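Local coordinates for tRNA (guanine-N(1)-)-methyltransferase (Corynebacterium diphtheriae, PDB 7KFF), which probably transfers a methyl group from S-adenosylmethionine to N1 of guanosine 37 in tRNA, at residues W156-Y169 with I197-V210. Numbering follows the deposited sequence.
Sequences WSNEEHIVFACGRY and IGGEVAVLVIAEAV. With SAH (S-adenosyl-L-homocysteine), chain C.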
# COMPACT_ATOMS: atom_id res chain seq x y z
N TRP A 156 14.88 -6.64 3.18
CA TRP A 156 15.32 -5.65 2.21
C TRP A 156 16.01 -4.46 2.87
O TRP A 156 16.76 -3.76 2.19
CB TRP A 156 14.14 -5.21 1.34
CG TRP A 156 13.57 -6.37 0.56
CD1 TRP A 156 14.18 -7.58 0.31
CD2 TRP A 156 12.27 -6.46 -0.03
NE1 TRP A 156 13.34 -8.40 -0.42
CE2 TRP A 156 12.15 -7.73 -0.62
CE3 TRP A 156 11.19 -5.57 -0.13
CZ2 TRP A 156 11.00 -8.15 -1.28
CZ3 TRP A 156 10.04 -5.99 -0.80
CH2 TRP A 156 9.96 -7.27 -1.35
N SER A 157 15.80 -4.24 4.17
CA SER A 157 16.54 -3.19 4.86
C SER A 157 18.04 -3.45 4.84
O SER A 157 18.82 -2.51 5.10
CB SER A 157 16.04 -3.03 6.31
OG SER A 157 16.41 -4.10 7.15
N ASN A 158 18.46 -4.67 4.52
CA ASN A 158 19.88 -5.02 4.42
C ASN A 158 20.48 -4.80 3.04
O ASN A 158 21.69 -4.99 2.86
CB ASN A 158 20.06 -6.48 4.83
CG ASN A 158 19.77 -6.70 6.29
OD1 ASN A 158 20.56 -6.32 7.14
ND2 ASN A 158 18.63 -7.30 6.58
N GLU A 159 19.67 -4.43 2.06
CA GLU A 159 20.18 -4.29 0.70
C GLU A 159 21.00 -3.01 0.54
O GLU A 159 20.68 -1.96 1.10
CB GLU A 159 19.00 -4.25 -0.27
CG GLU A 159 18.20 -5.54 -0.35
CD GLU A 159 18.90 -6.69 -1.07
OE1 GLU A 159 19.95 -6.49 -1.73
OE2 GLU A 159 18.38 -7.83 -1.00
N GLU A 160 22.04 -3.10 -0.28
CA GLU A 160 22.79 -1.91 -0.65
C GLU A 160 22.16 -1.16 -1.82
O GLU A 160 22.34 0.06 -1.93
CB GLU A 160 24.20 -2.30 -1.07
CG GLU A 160 25.00 -3.00 -0.01
CD GLU A 160 26.39 -3.35 -0.49
OE1 GLU A 160 27.09 -4.09 0.23
OE2 GLU A 160 26.79 -2.88 -1.58
N HIS A 161 21.46 -1.87 -2.71
CA HIS A 161 20.94 -1.28 -3.94
C HIS A 161 19.64 -1.98 -4.30
O HIS A 161 19.65 -3.19 -4.59
CB HIS A 161 21.94 -1.46 -5.09
CG HIS A 161 21.61 -0.66 -6.30
ND1 HIS A 161 22.17 -0.90 -7.53
CD2 HIS A 161 20.77 0.39 -6.47
CE1 HIS A 161 21.71 -0.03 -8.40
NE2 HIS A 161 20.84 0.76 -7.79
N ILE A 162 18.56 -1.22 -4.30
CA ILE A 162 17.25 -1.67 -4.74
C ILE A 162 16.83 -0.83 -5.94
O ILE A 162 16.84 0.41 -5.87
CB ILE A 162 16.19 -1.62 -3.63
CG1 ILE A 162 16.66 -2.35 -2.37
CG2 ILE A 162 14.89 -2.22 -4.16
CD1 ILE A 162 15.67 -2.30 -1.21
N VAL A 163 16.47 -1.50 -7.03
CA VAL A 163 15.90 -0.88 -8.22
C VAL A 163 14.43 -1.26 -8.28
O VAL A 163 14.07 -2.41 -7.99
CB VAL A 163 16.68 -1.34 -9.48
CG1 VAL A 163 16.08 -0.73 -10.72
CG2 VAL A 163 18.16 -0.96 -9.34
N PHE A 164 13.60 -0.30 -8.64
CA PHE A 164 12.17 -0.50 -8.82
C PHE A 164 11.76 -0.25 -10.27
O PHE A 164 12.09 0.80 -10.82
CB PHE A 164 11.36 0.45 -7.94
CG PHE A 164 11.55 0.26 -6.47
CD1 PHE A 164 12.58 0.91 -5.82
CD2 PHE A 164 10.64 -0.46 -5.72
CE1 PHE A 164 12.72 0.80 -4.44
CE2 PHE A 164 10.77 -0.57 -4.35
CZ PHE A 164 11.82 0.07 -3.71
N ALA A 165 11.03 -1.19 -10.86
CA ALA A 165 10.48 -1.05 -12.21
C ALA A 165 8.98 -0.80 -12.07
O ALA A 165 8.23 -1.70 -11.71
CB ALA A 165 10.74 -2.30 -13.04
N CYS A 166 8.54 0.43 -12.36
CA CYS A 166 7.15 0.83 -12.14
C CYS A 166 6.28 0.59 -13.36
O CYS A 166 6.47 1.23 -14.40
CB CYS A 166 7.04 2.30 -11.76
SG CYS A 166 7.94 2.74 -10.28
N GLY A 167 5.29 -0.29 -13.23
CA GLY A 167 4.37 -0.53 -14.31
C GLY A 167 3.20 0.45 -14.34
O GLY A 167 2.85 1.07 -13.33
N ARG A 168 2.63 0.57 -15.52
CA ARG A 168 1.39 1.27 -15.79
C ARG A 168 0.63 0.42 -16.81
O ARG A 168 1.19 -0.52 -17.38
CB ARG A 168 1.69 2.66 -16.38
CG ARG A 168 2.28 3.66 -15.38
CD ARG A 168 1.21 4.44 -14.69
NE ARG A 168 1.63 5.04 -13.43
CZ ARG A 168 0.86 5.83 -12.69
NH1 ARG A 168 -0.32 6.24 -13.13
NH2 ARG A 168 1.27 6.24 -11.51
N TYR A 169 -0.64 0.76 -17.03
CA TYR A 169 -1.45 0.12 -18.06
C TYR A 169 -1.65 -1.35 -17.67
O TYR A 169 -2.06 -1.63 -16.54
CB TYR A 169 -0.83 0.35 -19.44
CG TYR A 169 -0.38 1.79 -19.62
CD1 TYR A 169 -1.20 2.86 -19.24
CD2 TYR A 169 0.88 2.07 -20.11
CE1 TYR A 169 -0.77 4.18 -19.40
CE2 TYR A 169 1.31 3.38 -20.29
CZ TYR A 169 0.48 4.42 -19.92
OH TYR A 169 0.91 5.72 -20.06
N ILE A 197 -3.32 2.06 -9.92
CA ILE A 197 -3.13 2.59 -11.28
C ILE A 197 -1.71 2.35 -11.79
O ILE A 197 -1.48 2.07 -12.97
CB ILE A 197 -3.49 4.09 -11.33
CG1 ILE A 197 -4.92 4.35 -10.84
CG2 ILE A 197 -3.27 4.65 -12.74
CD1 ILE A 197 -5.22 5.79 -10.49
N GLY A 198 -0.73 2.48 -10.90
CA GLY A 198 0.65 2.33 -11.30
C GLY A 198 1.49 1.82 -10.14
O GLY A 198 1.07 1.83 -8.99
N GLY A 199 2.69 1.39 -10.48
CA GLY A 199 3.62 0.91 -9.47
C GLY A 199 4.30 1.97 -8.62
O GLY A 199 4.86 1.63 -7.58
N GLU A 200 4.24 3.24 -9.03
CA GLU A 200 4.94 4.30 -8.30
C GLU A 200 4.51 4.38 -6.83
O GLU A 200 5.36 4.50 -5.94
CB GLU A 200 4.71 5.64 -8.98
CG GLU A 200 5.38 5.77 -10.37
CD GLU A 200 4.65 5.11 -11.54
OE1 GLU A 200 3.56 4.52 -11.38
OE2 GLU A 200 5.22 5.20 -12.65
N VAL A 201 3.21 4.33 -6.56
CA VAL A 201 2.76 4.43 -5.18
C VAL A 201 3.23 3.23 -4.38
O VAL A 201 3.52 3.35 -3.18
CB VAL A 201 1.24 4.66 -5.08
CG1 VAL A 201 0.44 3.40 -5.43
CG2 VAL A 201 0.87 5.14 -3.69
N ALA A 202 3.32 2.06 -5.01
CA ALA A 202 3.83 0.89 -4.31
C ALA A 202 5.30 1.05 -3.95
O ALA A 202 5.73 0.56 -2.91
CB ALA A 202 3.62 -0.35 -5.17
N VAL A 203 6.08 1.77 -4.78
CA VAL A 203 7.45 2.11 -4.42
C VAL A 203 7.47 2.94 -3.14
O VAL A 203 8.26 2.68 -2.23
CB VAL A 203 8.16 2.83 -5.57
CG1 VAL A 203 9.55 3.25 -5.11
CG2 VAL A 203 8.21 1.93 -6.80
N LEU A 204 6.61 3.95 -3.06
CA LEU A 204 6.57 4.77 -1.85
C LEU A 204 6.25 3.93 -0.61
O LEU A 204 6.83 4.14 0.45
CB LEU A 204 5.55 5.89 -2.02
CG LEU A 204 5.80 6.90 -3.16
CD1 LEU A 204 4.69 7.92 -3.18
CD2 LEU A 204 7.14 7.57 -2.99
N VAL A 205 5.31 2.98 -0.75
CA VAL A 205 4.94 2.11 0.36
C VAL A 205 6.12 1.27 0.80
O VAL A 205 6.47 1.22 1.99
CB VAL A 205 3.75 1.22 -0.04
CG1 VAL A 205 3.57 0.09 0.95
CG2 VAL A 205 2.47 2.04 -0.18
N ILE A 206 6.75 0.58 -0.14
CA ILE A 206 7.86 -0.31 0.19
C ILE A 206 9.03 0.49 0.75
O ILE A 206 9.67 0.08 1.74
CB ILE A 206 8.25 -1.14 -1.04
CG1 ILE A 206 7.12 -2.12 -1.40
CG2 ILE A 206 9.54 -1.88 -0.78
CD1 ILE A 206 7.23 -2.72 -2.81
N ALA A 207 9.31 1.65 0.16
CA ALA A 207 10.40 2.48 0.65
C ALA A 207 10.18 2.90 2.10
O ALA A 207 11.13 2.87 2.89
CB ALA A 207 10.60 3.68 -0.27
N GLU A 208 8.97 3.31 2.46
CA GLU A 208 8.73 3.68 3.85
C GLU A 208 9.01 2.50 4.78
O GLU A 208 9.68 2.66 5.81
CB GLU A 208 7.29 4.16 4.06
CG GLU A 208 7.00 5.54 3.57
CD GLU A 208 5.93 6.28 4.37
OE1 GLU A 208 5.29 5.69 5.28
OE2 GLU A 208 5.72 7.46 4.05
N ALA A 209 8.47 1.33 4.45
CA ALA A 209 8.57 0.18 5.33
C ALA A 209 9.99 -0.33 5.46
O ALA A 209 10.38 -0.82 6.52
CB ALA A 209 7.64 -0.93 4.85
N VAL A 210 10.78 -0.22 4.39
CA VAL A 210 12.17 -0.66 4.40
C VAL A 210 13.08 0.37 5.07
O VAL A 210 13.88 0.03 5.94
CB VAL A 210 12.63 -0.96 2.96
CG1 VAL A 210 14.12 -1.21 2.89
CG2 VAL A 210 11.84 -2.15 2.41
N SAH C . -4.58 -5.75 -15.47
CA SAH C . -3.70 -5.73 -14.32
CB SAH C . -3.63 -4.30 -13.84
CG SAH C . -2.26 -3.66 -13.87
SD SAH C . -2.43 -2.24 -12.82
C SAH C . -4.16 -6.60 -13.16
O SAH C . -5.22 -6.38 -12.59
OXT SAH C . -3.45 -7.52 -12.76
C5' SAH C . -1.03 -1.32 -13.42
C4' SAH C . 0.21 -1.41 -12.54
O4' SAH C . -0.05 -0.88 -11.24
C3' SAH C . 0.79 -2.80 -12.29
O3' SAH C . 1.50 -3.27 -13.39
C2' SAH C . 1.64 -2.53 -11.05
O2' SAH C . 2.85 -1.88 -11.38
C1' SAH C . 0.76 -1.55 -10.30
N9 SAH C . -0.13 -2.22 -9.33
C8 SAH C . -1.50 -2.33 -9.40
N7 SAH C . -1.95 -2.94 -8.29
C5 SAH C . -0.87 -3.24 -7.51
C6 SAH C . -0.73 -3.86 -6.28
N6 SAH C . -1.76 -4.35 -5.57
N1 SAH C . 0.54 -4.00 -5.76
C2 SAH C . 1.63 -3.51 -6.44
N3 SAH C . 1.50 -2.89 -7.65
C4 SAH C . 0.27 -2.77 -8.16
O HOH W 1 5.94 3.96 -14.98
O HOH W 2 -2.35 2.52 -15.49
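Arg168 and Glu200 form a side-on salt bridge in which Arg168 NE and NH2 both give bent hydrogen bonds to Glu200 OE1, each 2.9 Å. OE1 lies close to the guanidinium plane for both nitrogens, yet both reach OE1 from one face of the carboxylate, whose plane is turned 57° from the guanidinium. A bend at chi2 (-90°) swings the arginine end back to this carboxylate, while Gly198 CA lies 3.5 Å above the Arg168 guanidinium plane, toward its rim. Glu200 OE2 is hydrogen-bonded to Thr23 OG1 and accepts from a water that also donates to Cys166 O, so both carboxylate oxygens are held.

Between backbones, Gly199 N donates to Gly167 O at 2.9 Å; a second water joins Tyr169 N to Ile197 O.

Apolar contacts follow the helix. Val203 CG1 sits 3.8 Å from the Phe164 ring centroid, 7° off its normal, a CH-pi contact; CG2 wedges between Phe164 CD2 and Cys166 SG. Ile206 CG2 meets the edges of the Phe164 and Trp156 rings, and Val210 CG2 packs on Trp156 CB.

Helix 200-211 thus lies against strand 161-165 of the parallel sheet, and the loops at one end, with Gly198 CA 3.3 Å from SAH O4', line the cofactor pocket of the SPOUT trefoil-knot fold.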